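Long-range contacts in plasmid Partition par B protein (Enterobacteria phage P1, PDB 1ZX4), which binds the cis-acting DNA partition sites of its plasmid and controls plasmid partitioning at cell division: residues C[47-52]-C[71-76]; C[51-56]-C[84-89]. One frame throughout, in Å; residues are numbered along the deposited sequence.

Interaction 1 (C[47-52]-C[71-76])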
ATOM      1  N   ALA C  47     -35.405  10.381   6.945  1.00 76.75           N
ATOM      2  CA  ALA C  47     -34.162  10.810   7.576  1.00 77.45           C
ATOM      3  C   ALA C  47     -33.497   9.677   8.326  1.00 80.12           C
ATOM      4  O   ALA C  47     -32.293   9.489   8.214  1.00 81.79           O
ATOM      5  CB  ALA C  47     -34.427  11.948   8.531  1.00 81.56           C
ATOM      6  N   ALA C  48     -34.280   8.927   9.099  1.00 82.23           N
ATOM      7  CA  ALA C  48     -33.751   7.816   9.888  1.00 84.19           C
ATOM      8  C   ALA C  48     -33.148   6.739   8.999  1.00 84.55           C
ATOM      9  O   ALA C  48     -32.677   5.711   9.491  1.00 84.24           O
ATOM     10  CB  ALA C  48     -34.852   7.220  10.772  1.00 85.55           C
ATOM     11  N   SER C  49     -33.161   6.992   7.692  1.00 83.39           N
ATOM     12  CA  SER C  49     -32.614   6.062   6.711  1.00 84.20           C
ATOM     13  C   SER C  49     -31.267   6.540   6.197  1.00 85.27           C
ATOM     14  O   SER C  49     -30.538   5.779   5.585  1.00 86.39           O
ATOM     15  CB  SER C  49     -33.537   5.948   5.508  1.00 84.91           C
ATOM     16  OG  SER C  49     -33.070   6.795   4.466  1.00 87.61           O
ATOM     17  N   ALA C  50     -30.952   7.809   6.419  1.00 87.65           N
ATOM     18  CA  ALA C  50     -29.698   8.374   5.943  1.00 86.00           C
ATOM     19  C   ALA C  50     -28.508   7.512   6.334  1.00 85.22           C
ATOM     20  O   ALA C  50     -28.395   7.077   7.476  1.00 84.80           O
ATOM     21  CB  ALA C  50     -29.531   9.779   6.478  1.00 86.70           C
ATOM     22  N   PRO C  51     -27.597   7.270   5.380  1.00 85.27           N
ATOM     23  CA  PRO C  51     -26.378   6.469   5.514  1.00 84.81           C
ATOM     24  C   PRO C  51     -25.601   6.768   6.775  1.00 86.25           C
ATOM     25  O   PRO C  51     -24.790   7.689   6.805  1.00 89.66           O
ATOM     26  CB  PRO C  51     -25.576   6.851   4.276  1.00 84.59           C
ATOM     27  CG  PRO C  51     -26.620   7.185   3.285  1.00 85.38           C
ATOM     28  CD  PRO C  51     -27.588   7.992   4.097  1.00 87.31           C
ATOM     29  N   GLU C  52     -25.844   5.994   7.816  1.00 85.76           N
ATOM     30  CA  GLU C  52     -25.135   6.184   9.071  1.00 85.34           C
ATOM     31  C   GLU C  52     -23.722   6.770   8.844  1.00 84.05           C
ATOM     32  O   GLU C  52     -23.341   7.777   9.448  1.00 82.36           O
ATOM     33  CB  GLU C  52     -25.023   4.831   9.760  1.00 88.12           C
ATOM     34  CG  GLU C  52     -26.215   3.923   9.514  1.00 91.15           C
ATOM     35  CD  GLU C  52     -27.085   3.813  10.737  1.00 97.99           C
ATOM     36  OE1 GLU C  52     -26.562   3.430  11.800  1.00103.14           O
ATOM     37  OE2 GLU C  52     -28.290   4.112  10.658  1.00103.02           O
ATOM     38  N   THR C  71     -30.619  14.264   0.598  1.00 98.40           N
ATOM     39  CA  THR C  71     -29.524  14.208  -0.393  1.00 98.17           C
ATOM     40  C   THR C  71     -28.338  13.417   0.176  1.00 96.75           C
ATOM     41  O   THR C  71     -27.465  12.973  -0.567  1.00 96.69           O
ATOM     42  CB  THR C  71     -28.995  15.630  -0.816  1.00 98.93           C
ATOM     43  OG1 THR C  71     -27.802  15.945  -0.080  1.00 97.52           O
ATOM     44  CG2 THR C  71     -30.045  16.714  -0.549  1.00101.59           C
ATOM     45  N   LEU C  72     -28.304  13.268   1.497  1.00 92.46           N
ATOM     46  CA  LEU C  72     -27.257  12.516   2.161  1.00 88.35           C
ATOM     47  C   LEU C  72     -27.647  11.054   1.959  1.00 90.49           C
ATOM     48  O   LEU C  72     -26.829  10.225   1.565  1.00 88.90           O
ATOM     49  CB  LEU C  72     -27.246  12.856   3.645  1.00 86.13           C
ATOM     50  CG  LEU C  72     -26.135  12.204   4.457  1.00 85.56           C
ATOM     51  CD1 LEU C  72     -24.825  12.833   4.055  1.00 87.96           C
ATOM     52  CD2 LEU C  72     -26.370  12.399   5.935  1.00 84.04           C
ATOM     53  N   CYS C  73     -28.916  10.752   2.222  1.00 93.44           N
ATOM     54  CA  CYS C  73     -29.443   9.403   2.060  1.00 98.77           C
ATOM     55  C   CYS C  73     -29.569   9.134   0.562  1.00101.22           C
ATOM     56  O   CYS C  73     -29.712   7.995   0.126  1.00102.94           O
ATOM     57  CB  CYS C  73     -30.795   9.256   2.795  1.00 98.53           C
ATOM     58  SG  CYS C  73     -32.221   9.025   1.697  1.00104.08           S
ATOM     59  N   ALA C  74     -29.489  10.199  -0.225  1.00104.46           N
ATOM     60  CA  ALA C  74     -29.551  10.074  -1.674  1.00107.62           C
ATOM     61  C   ALA C  74     -28.171   9.641  -2.171  1.00109.61           C
ATOM     62  O   ALA C  74     -28.052   8.675  -2.914  1.00110.39           O
ATOM     63  CB  ALA C  74     -29.938  11.399  -2.298  1.00108.97           C
ATOM     64  N   VAL C  75     -27.133  10.366  -1.756  1.00113.64           N
ATOM     65  CA  VAL C  75     -25.752  10.048  -2.135  1.00114.73           C
ATOM     66  C   VAL C  75     -25.460   8.627  -1.658  1.00116.00           C
ATOM     67  O   VAL C  75     -24.728   7.874  -2.299  1.00113.30           O
ATOM     68  CB  VAL C  75     -24.744  11.031  -1.470  1.00112.97           C
ATOM     69  CG1 VAL C  75     -23.333  10.527  -1.627  1.00110.35           C
ATOM     70  CG2 VAL C  75     -24.866  12.401  -2.101  1.00110.77           C
ATOM     71  N   GLY C  76     -26.061   8.274  -0.526  1.00119.39           N
ATOM     72  CA  GLY C  76     -25.880   6.953   0.038  1.00124.40           C
ATOM     73  C   GLY C  76     -26.128   5.841  -0.961  1.00126.38           C
ATOM     74  O   GLY C  76     -25.209   5.107  -1.309  1.00127.01           O
TER
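Where helix 38-48 runs out, the chain turns through Ser-49 and Ala-50 and lays Pro-51 on the flank of helix 66-78. The tight part of the contact is here. The proline ring sits against one turn of the helix, with CD beside the side chain of Cys-73 (Pro-51 CD to Cys-73 CB, 3.7 Å) and CG over the bare CA of Gly-76. With no side chain at Gly-76, the ring can lie directly on the helix backbone. Both ring carbons also face the carbonyl of Leu-72, whose O already accepts the helical bond from Gly-76 N at 3.0 Å. Next to the proline, the methyl of Ala-50 touches two side chains, with CB 3.9 Å from Cys-73 CB and 4.1 Å from Leu-72 CD2. Leu-72 brings CD2 to Ala-50 CB with its CG anti to the backbone N (chi1 -176°).

The loose side lies toward Ser-49, which is exposed. Its OG comes 3.7 Å from Cys-73 SG, while its hydrogen bond goes to Gln-46 O. A citric acid molecule, probably from the crystallisation liquor, lies next to the Cys-73 side chain. The turn itself is tied back by Ala-50 N to Ala-47 O, and Arg-11 bonds the carbonyls of Ala-47 and Ala-50.

Helix 38-48 is the second helix of the helix-turn-helix, so this joint fastens the exit of the DNA-binding motif to helix 66-78. Leu-72 also packs on Leu-54 and Val-55 of helix 52-55, while Thr-71 and Val-75 meet helix 108-126.

Interaction 2 (C[51-56]-C[84-89])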
ATOM      1  N   PRO C  51     -27.597   7.270   5.380  1.00 85.27           N
ATOM      2  CA  PRO C  51     -26.378   6.469   5.514  1.00 84.81           C
ATOM      3  C   PRO C  51     -25.601   6.768   6.775  1.00 86.25           C
ATOM      4  O   PRO C  51     -24.790   7.689   6.805  1.00 89.66           O
ATOM      5  CB  PRO C  51     -25.576   6.851   4.276  1.00 84.59           C
ATOM      6  CG  PRO C  51     -26.620   7.185   3.285  1.00 85.38           C
ATOM      7  CD  PRO C  51     -27.588   7.992   4.097  1.00 87.31           C
ATOM      8  N   GLU C  52     -25.844   5.994   7.816  1.00 85.76           N
ATOM      9  CA  GLU C  52     -25.135   6.184   9.071  1.00 85.34           C
ATOM     10  C   GLU C  52     -23.722   6.770   8.844  1.00 84.05           C
ATOM     11  O   GLU C  52     -23.341   7.777   9.448  1.00 82.36           O
ATOM     12  CB  GLU C  52     -25.023   4.831   9.760  1.00 88.12           C
ATOM     13  CG  GLU C  52     -26.215   3.923   9.514  1.00 91.15           C
ATOM     14  CD  GLU C  52     -27.085   3.813  10.737  1.00 97.99           C
ATOM     15  OE1 GLU C  52     -26.562   3.430  11.800  1.00103.14           O
ATOM     16  OE2 GLU C  52     -28.290   4.112  10.658  1.00103.02           O
ATOM     17  N   GLU C  53     -22.961   6.130   7.957  1.00 82.80           N
ATOM     18  CA  GLU C  53     -21.589   6.527   7.643  1.00 81.80           C
ATOM     19  C   GLU C  53     -21.432   8.009   7.382  1.00 83.01           C
ATOM     20  O   GLU C  53     -20.669   8.704   8.059  1.00 81.32           O
ATOM     21  CB  GLU C  53     -21.078   5.747   6.432  1.00 82.87           C
ATOM     22  CG  GLU C  53     -20.900   4.254   6.680  1.00 90.39           C
ATOM     23  CD  GLU C  53     -22.065   3.397   6.180  1.00 95.45           C
ATOM     24  OE1 GLU C  53     -23.228   3.637   6.573  1.00 98.23           O
ATOM     25  OE2 GLU C  53     -21.807   2.466   5.390  1.00 99.57           O
ATOM     26  N   LEU C  54     -22.146   8.493   6.376  1.00 85.50           N
ATOM     27  CA  LEU C  54     -22.093   9.903   6.035  1.00 86.54           C
ATOM     28  C   LEU C  54     -22.552  10.737   7.234  1.00 88.25           C
ATOM     29  O   LEU C  54     -21.839  11.628   7.692  1.00 86.60           O
ATOM     30  CB  LEU C  54     -22.977  10.169   4.818  1.00 83.86           C
ATOM     31  CG  LEU C  54     -22.484   9.455   3.561  1.00 83.05           C
ATOM     32  CD1 LEU C  54     -23.421   9.724   2.397  1.00 87.10           C
ATOM     33  CD2 LEU C  54     -21.100   9.938   3.230  1.00 83.25           C
ATOM     34  N   VAL C  55     -23.738  10.437   7.752  1.00 89.96           N
ATOM     35  CA  VAL C  55     -24.255  11.179   8.893  1.00 92.15           C
ATOM     36  C   VAL C  55     -23.150  11.402   9.917  1.00 95.17           C
ATOM     37  O   VAL C  55     -23.033  12.490  10.491  1.00 97.78           O
ATOM     38  CB  VAL C  55     -25.430  10.426   9.601  1.00 88.83           C
ATOM     39  CG1 VAL C  55     -25.869  11.189  10.852  1.00 80.38           C
ATOM     40  CG2 VAL C  55     -26.603  10.268   8.647  1.00 85.30           C
ATOM     41  N   ALA C  56     -22.328  10.375  10.113  1.00 95.66           N
ATOM     42  CA  ALA C  56     -21.255  10.434  11.100  1.00 97.42           C
ATOM     43  C   ALA C  56     -20.081  11.374  10.794  1.00 97.53           C
ATOM     44  O   ALA C  56     -19.193  11.553  11.622  1.00 98.63           O
ATOM     45  CB  ALA C  56     -20.750   9.022  11.375  1.00 97.31           C
ATOM     46  N   LEU C  84     -17.590  -0.733   1.166  1.00133.68           N
ATOM     47  CA  LEU C  84     -16.393  -0.346   0.421  1.00131.69           C
ATOM     48  C   LEU C  84     -16.459   1.007  -0.290  1.00129.51           C
ATOM     49  O   LEU C  84     -15.431   1.634  -0.548  1.00129.63           O
ATOM     50  CB  LEU C  84     -16.041  -1.451  -0.580  1.00131.77           C
ATOM     51  CG  LEU C  84     -14.588  -1.515  -1.065  1.00130.69           C
ATOM     52  CD1 LEU C  84     -14.296  -0.360  -2.017  1.00130.56           C
ATOM     53  CD2 LEU C  84     -13.648  -1.491   0.137  1.00128.76           C
ATOM     54  N   GLU C  85     -17.656   1.463  -0.618  1.00126.66           N
ATOM     55  CA  GLU C  85     -17.770   2.753  -1.273  1.00123.10           C
ATOM     56  C   GLU C  85     -17.693   3.881  -0.260  1.00122.42           C
ATOM     57  O   GLU C  85     -16.829   4.755  -0.358  1.00119.48           O
ATOM     58  CB  GLU C  85     -19.070   2.824  -2.062  1.00123.02           C
ATOM     59  CG  GLU C  85     -18.980   2.039  -3.341  1.00119.53           C
ATOM     60  CD  GLU C  85     -17.821   2.504  -4.197  1.00117.09           C
ATOM     61  OE1 GLU C  85     -16.720   2.712  -3.642  1.00116.17           O
ATOM     62  OE2 GLU C  85     -18.006   2.656  -5.423  1.00115.34           O
ATOM     63  N   PHE C  86     -18.600   3.859   0.711  1.00121.70           N
ATOM     64  CA  PHE C  86     -18.606   4.871   1.751  1.00121.34           C
ATOM     65  C   PHE C  86     -17.189   4.959   2.309  1.00122.14           C
ATOM     66  O   PHE C  86     -16.620   6.042   2.423  1.00122.11           O
ATOM     67  CB  PHE C  86     -19.582   4.486   2.865  1.00118.81           C
ATOM     68  CG  PHE C  86     -21.025   4.538   2.456  1.00116.23           C
ATOM     69  CD1 PHE C  86     -21.609   5.735   2.074  1.00116.29           C
ATOM     70  CD2 PHE C  86     -21.809   3.395   2.480  1.00117.41           C
ATOM     71  CE1 PHE C  86     -22.955   5.797   1.723  1.00116.03           C
ATOM     72  CE2 PHE C  86     -23.156   3.446   2.133  1.00118.43           C
ATOM     73  CZ  PHE C  86     -23.729   4.651   1.754  1.00117.40           C
ATOM     74  N   ASP C  87     -16.617   3.804   2.638  1.00123.70           N
ATOM     75  CA  ASP C  87     -15.265   3.743   3.186  1.00125.30           C
ATOM     76  C   ASP C  87     -14.331   4.627   2.370  1.00124.53           C
ATOM     77  O   ASP C  87     -13.700   5.546   2.893  1.00123.27           O
ATOM     78  CB  ASP C  87     -14.745   2.292   3.167  1.00127.70           C
ATOM     79  CG  ASP C  87     -14.439   1.754   4.563  1.00131.12           C
ATOM     80  OD1 ASP C  87     -13.817   2.488   5.360  1.00134.44           O
ATOM     81  OD2 ASP C  87     -14.805   0.595   4.859  1.00129.63           O
ATOM     82  N   GLN C  88     -14.270   4.340   1.075  1.00125.63           N
ATOM     83  CA  GLN C  88     -13.417   5.061   0.138  1.00125.37           C
ATOM     84  C   GLN C  88     -13.611   6.571   0.113  1.00121.74           C
ATOM     85  O   GLN C  88     -12.644   7.316   0.245  1.00119.83           O
ATOM     86  CB  GLN C  88     -13.612   4.486  -1.275  1.00129.23           C
ATOM     87  CG  GLN C  88     -13.241   5.432  -2.413  1.00134.86           C
ATOM     88  CD  GLN C  88     -14.458   5.892  -3.206  1.00138.92           C
ATOM     89  OE1 GLN C  88     -15.422   6.414  -2.641  1.00141.86           O
ATOM     90  NE2 GLN C  88     -14.417   5.700  -4.523  1.00138.87           N
ATOM     91  N   LEU C  89     -14.855   7.012  -0.067  1.00118.89           N
ATOM     92  CA  LEU C  89     -15.171   8.434  -0.122  1.00116.27           C
ATOM     93  C   LEU C  89     -14.654   9.168   1.096  1.00116.86           C
ATOM     94  O   LEU C  89     -13.986  10.191   0.971  1.00115.00           O
ATOM     95  CB  LEU C  89     -16.680   8.652  -0.227  1.00114.49           C
ATOM     96  CG  LEU C  89     -17.115  10.115  -0.052  1.00115.25           C
ATOM     97  CD1 LEU C  89     -16.373  10.995  -1.044  1.00116.44           C
ATOM     98  CD2 LEU C  89     -18.614  10.240  -0.239  1.00113.76           C
TER
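Phe-86 carries most of this contact, reaching from helix 83-102 to three residues around the short helix 52-55. Its CG stands anti to the carbonyl carbon (chi1 -69°), which sends the ring across the gap between the helices.

The apolar contacts gather at the CD1-CE1-CZ part of the ring. Pro-51 approaches from the start of the short helix, its CB 3.8 Å from Phe-86 CE1 and equally near CZ. Leu-54 comes in beside it, crossing the phenyl at about a right angle, with CD1 4.0 Å from Phe-86 CE1 and CG close to CD1 of the ring. Both lie obliquely to the ring plane. The other branch of Leu-54 leans along the same interface until its CD2 is 4.3 Å from Leu-89 CD2, one turn on from Phe-86.

A contact between a carboxylate and the ring makes up the remainder. Glu-53 CB and CG pass Phe-86 CB, and the bend at chi2 (99°) then brings the carboxylate beside CD2 of the ring. Glu-53 CD lies 3.7 Å from Phe-86 CD2, with OE2 the nearest oxygen, meeting the phenyl obliquely. The carboxylate and ring planes are 54° apart, so they do not stack.

Backbone bonds stay within each segment, as in Val-55 N to Pro-51 O and Leu-89 N to Glu-85 O. Asp-87, pointing away from this interface, makes a salt bridge to Arg-176 of the second subunit. Between the two helices, then, cohesion is mainly hydrophobic and depends on shape; partly exposed Glu-53, at the margin, probably adds little through its carboxylate.

This chain is the C-terminal part of ParB, containing the helix-turn-helix. From the N terminus, it leaves that motif through 47-52 and at once enters helix 52-55, so both contacts begin on one continuous piece and share Pro-51 and Glu-52. Interaction 1 closes the shorter loop, with 18 residues between its segments, when helix 66-78 comes back to the turn. Interaction 2 closes one of 27, as helix 83-102 returns to the short helix. The loops overlap in a staggered way. Their contacts also touch: Leu-72 CD1 packs on Leu-54 CB. Together they tie the exit of the DNA-binding motif to helices 66-78 and 83-102, the latter carrying Leu-84 and Asp-87, which meet the second subunit.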